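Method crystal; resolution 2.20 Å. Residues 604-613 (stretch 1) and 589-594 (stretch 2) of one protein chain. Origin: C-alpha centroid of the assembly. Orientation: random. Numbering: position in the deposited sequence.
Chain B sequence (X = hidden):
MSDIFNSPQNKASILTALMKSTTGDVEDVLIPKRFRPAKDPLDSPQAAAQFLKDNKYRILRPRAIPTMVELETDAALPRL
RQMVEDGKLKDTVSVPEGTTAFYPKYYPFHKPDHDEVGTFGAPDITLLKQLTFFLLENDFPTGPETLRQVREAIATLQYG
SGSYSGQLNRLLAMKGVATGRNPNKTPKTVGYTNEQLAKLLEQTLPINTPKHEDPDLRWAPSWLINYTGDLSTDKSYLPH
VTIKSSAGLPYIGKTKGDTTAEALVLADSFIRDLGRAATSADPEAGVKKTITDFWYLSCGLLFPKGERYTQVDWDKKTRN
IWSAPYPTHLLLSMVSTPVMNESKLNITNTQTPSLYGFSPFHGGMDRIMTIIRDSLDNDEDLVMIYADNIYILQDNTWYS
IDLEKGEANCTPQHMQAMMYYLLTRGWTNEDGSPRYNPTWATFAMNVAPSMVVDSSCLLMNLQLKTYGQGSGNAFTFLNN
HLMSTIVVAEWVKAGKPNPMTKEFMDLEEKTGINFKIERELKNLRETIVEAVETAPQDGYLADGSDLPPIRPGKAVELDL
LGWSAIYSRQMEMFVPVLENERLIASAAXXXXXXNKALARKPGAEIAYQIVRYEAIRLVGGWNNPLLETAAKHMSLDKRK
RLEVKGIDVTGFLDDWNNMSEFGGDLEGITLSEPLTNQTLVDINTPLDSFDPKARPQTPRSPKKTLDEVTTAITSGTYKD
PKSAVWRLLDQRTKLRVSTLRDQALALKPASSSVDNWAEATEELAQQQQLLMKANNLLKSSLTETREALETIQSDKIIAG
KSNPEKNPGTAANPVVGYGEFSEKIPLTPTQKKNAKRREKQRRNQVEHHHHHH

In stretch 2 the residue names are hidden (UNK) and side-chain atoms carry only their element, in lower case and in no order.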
# COMPACT_ATOMS: atom_id res chain seq x y z
N ALA B 604 -29.03 0.45 7.94
CA ALA B 604 -27.69 0.62 7.38
C ALA B 604 -27.71 0.72 5.86
O ALA B 604 -27.00 1.56 5.30
CB ALA B 604 -26.79 -0.52 7.81
N GLU B 605 -28.52 -0.11 5.19
CA GLU B 605 -28.61 -0.16 3.73
C GLU B 605 -29.24 1.10 3.16
O GLU B 605 -28.81 1.57 2.11
CB GLU B 605 -29.38 -1.41 3.27
CG GLU B 605 -29.34 -1.69 1.77
CD GLU B 605 -27.99 -1.69 1.08
OE1 GLU B 605 -27.04 -2.33 1.60
OE2 GLU B 605 -27.89 -1.08 -0.01
N ILE B 606 -30.23 1.67 3.87
CA ILE B 606 -30.88 2.90 3.41
C ILE B 606 -29.99 4.12 3.77
O ILE B 606 -30.03 5.14 3.07
CB ILE B 606 -32.35 3.02 3.90
CG1 ILE B 606 -33.11 4.23 3.27
CG2 ILE B 606 -32.47 2.98 5.42
CD1 ILE B 606 -33.05 4.34 1.66
N ALA B 607 -29.15 3.99 4.82
CA ALA B 607 -28.19 5.02 5.21
C ALA B 607 -27.07 5.08 4.17
O ALA B 607 -26.67 6.18 3.77
CB ALA B 607 -27.63 4.72 6.60
N TYR B 608 -26.60 3.89 3.69
CA TYR B 608 -25.56 3.75 2.66
C TYR B 608 -26.00 4.48 1.39
O TYR B 608 -25.17 5.11 0.74
CB TYR B 608 -25.24 2.25 2.37
CG TYR B 608 -24.62 2.05 1.00
CD1 TYR B 608 -23.26 2.25 0.79
CD2 TYR B 608 -25.43 1.78 -0.11
CE1 TYR B 608 -22.71 2.17 -0.49
CE2 TYR B 608 -24.89 1.73 -1.39
CZ TYR B 608 -23.53 1.91 -1.58
OH TYR B 608 -23.01 1.83 -2.85
N GLN B 609 -27.29 4.38 1.02
CA GLN B 609 -27.89 5.02 -0.15
C GLN B 609 -27.71 6.53 -0.11
O GLN B 609 -27.33 7.12 -1.12
CB GLN B 609 -29.39 4.67 -0.24
CG GLN B 609 -29.67 3.21 -0.62
CD GLN B 609 -29.21 2.86 -2.02
OE1 GLN B 609 -29.54 3.53 -3.01
NE2 GLN B 609 -28.44 1.78 -2.12
N ILE B 610 -27.94 7.14 1.06
CA ILE B 610 -27.74 8.58 1.26
C ILE B 610 -26.23 8.90 1.18
O ILE B 610 -25.86 9.87 0.51
CB ILE B 610 -28.36 9.04 2.61
CG1 ILE B 610 -29.91 8.85 2.60
CG2 ILE B 610 -27.95 10.50 2.95
CD1 ILE B 610 -30.55 8.71 3.95
N VAL B 611 -25.39 8.10 1.87
CA VAL B 611 -23.93 8.25 1.91
C VAL B 611 -23.35 8.27 0.46
O VAL B 611 -22.58 9.16 0.14
CB VAL B 611 -23.27 7.16 2.81
CG1 VAL B 611 -21.74 7.15 2.65
CG2 VAL B 611 -23.64 7.37 4.28
N ARG B 612 -23.75 7.31 -0.38
CA ARG B 612 -23.30 7.18 -1.77
C ARG B 612 -23.46 8.49 -2.57
O ARG B 612 -22.51 8.93 -3.19
CB ARG B 612 -24.07 6.03 -2.46
CG ARG B 612 -23.90 5.96 -3.97
CD ARG B 612 -25.10 5.32 -4.62
NE ARG B 612 -25.08 3.87 -4.45
CZ ARG B 612 -25.95 3.04 -5.01
NH1 ARG B 612 -26.93 3.52 -5.78
NH2 ARG B 612 -25.84 1.74 -4.82
N TYR B 613 -24.66 9.10 -2.52
CA TYR B 613 -24.94 10.35 -3.23
C TYR B 613 -24.29 11.57 -2.57
O TYR B 613 -23.87 12.46 -3.29
CB TYR B 613 -26.45 10.54 -3.41
CG TYR B 613 -27.03 9.48 -4.32
CD1 TYR B 613 -26.61 9.37 -5.64
CD2 TYR B 613 -27.91 8.52 -3.83
CE1 TYR B 613 -27.08 8.36 -6.47
CE2 TYR B 613 -28.38 7.49 -4.64
CZ TYR B 613 -27.96 7.41 -5.96
OH TYR B 613 -28.46 6.45 -6.80
N UNK B 589 -20.62 3.04 -11.44
CA UNK B 589 -20.55 1.79 -10.70
C UNK B 589 -20.18 2.02 -9.24
O UNK B 589 -19.02 1.83 -8.87
c UNK B 589 -21.50 -1.56 -13.59
c UNK B 589 -20.13 0.17 -12.58
c UNK B 589 -20.52 0.13 -14.97
c UNK B 589 -21.30 -1.00 -14.84
c UNK B 589 -19.55 0.83 -11.36
c UNK B 589 -20.93 -0.97 -12.47
o UNK B 589 -21.89 -1.56 -15.95
c UNK B 589 -19.94 0.70 -13.85
N UNK B 590 -21.16 2.41 -8.38
CA UNK B 590 -20.82 2.61 -6.95
C UNK B 590 -20.49 1.30 -6.26
O UNK B 590 -21.03 0.25 -6.63
c UNK B 590 -23.20 2.86 -7.30
c UNK B 590 -22.59 2.68 -8.66
c UNK B 590 -22.10 3.23 -6.36
N UNK B 591 -19.54 1.35 -5.30
CA UNK B 591 -19.25 0.18 -4.47
C UNK B 591 -20.36 0.15 -3.44
O UNK B 591 -20.76 1.22 -2.95
c UNK B 591 -14.18 0.33 -4.82
c UNK B 591 -16.67 0.26 -4.70
n UNK B 591 -12.90 -0.01 -4.13
c UNK B 591 -15.38 0.23 -3.91
c UNK B 591 -17.87 0.27 -3.77
N UNK B 592 -20.89 -1.03 -3.14
CA UNK B 592 -21.91 -1.17 -2.12
C UNK B 592 -21.29 -1.35 -0.75
O UNK B 592 -20.08 -1.13 -0.58
N UNK B 593 -22.10 -1.76 0.24
CA UNK B 593 -21.58 -2.09 1.57
C UNK B 593 -20.85 -3.43 1.48
O UNK B 593 -21.51 -4.46 1.29
c UNK B 593 -23.25 -0.89 3.23
c UNK B 593 -22.72 -2.18 2.62
c UNK B 593 -24.41 -1.19 4.13
c UNK B 593 -22.17 -0.18 4.02
N UNK B 594 -19.51 -3.42 1.55
CA UNK B 594 -18.73 -4.66 1.47
C UNK B 594 -18.22 -5.05 2.87
O UNK B 594 -17.01 -5.17 3.13
c UNK B 594 -17.15 -4.16 -2.09
o UNK B 594 -17.62 -3.76 -3.18
c UNK B 594 -17.60 -4.54 0.43
o UNK B 594 -15.92 -4.26 -1.87
c UNK B 594 -18.12 -4.57 -1.00

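Position 589 carries one carbon leading to a ring of six carbons, with a single oxygen on the ring's far side. That is a tyrosine, Tyr589, the first residue after a helix to leave helical phi/psi. Its side chain is out of reach of stretch 1, and its hydroxyl is hydrogen-bonded elsewhere in the structure.

At position 590 three side-chain carbons close a five-membered ring onto the backbone N. CB points toward the helix and lies 3.9 Å from Tyr608 OH, while another ring carbon sits over one face of the Arg612 guanidinium. The residue is Pro590, and that carbon is CG, 3.6 Å from Arg612 NE. An apolar ring laid on a flat cation covers it without competing for its N-H groups, which point out in the plane.

Position 591 has four carbons in a row ending in nitrogen, and its backbone O lies 2.3 Å from Tyr608 OH. The side chain is that of a lysine. The CA-to-CB bond of Lys591 points away from the helix; chi1 is m and chi2 to chi4 are t. What counts here is the backbone: Tyr608 OH donates a hydrogen bond to Lys591 O, very short even for a phenol and a carbonyl.

Position 592 shows no side-chain atoms at all, and its CA comes within 3.3 Å of Tyr608 OH. It is Gly592. An ideal CB would point sideways, 4.2 Å from that hydroxyl, and would have room; this contact therefore does not explain the glycine.

Position 593 has four carbons, forked at the second. That second carbon lies 3.8 Å from Tyr608 CB, and one branch tip reaches 4.0 Å from Ala604 O. A fork one carbon beyond CB makes it Leu593. Although its CB points sideways, the end comes nearer: CD1 is 3.8 Å from Glu605 OE1 and 4.4 Å from Ala604 CB.

Position 594 has three carbons, the third bearing two oxygens: a glutamate, Glu594. Its side chain is out of reach of stretch 1.

The rule of this contact is a helical ladder, Ala604, Tyr608 and Arg612, spaced four residues apart and all pointing toward a loop without regular structure. Tyr608 is the pivot: its edge meets Lys591 O, while Leu593 N lies over one face. Weak hydrogen bonds from Arg612 NE and NH2 to Tyr608 OH, at 3.3 and 3.4 Å, tie the polar centre together. Leucine and proline supply the apolar cover.

Stretch 2 (589-594) YPKGLE
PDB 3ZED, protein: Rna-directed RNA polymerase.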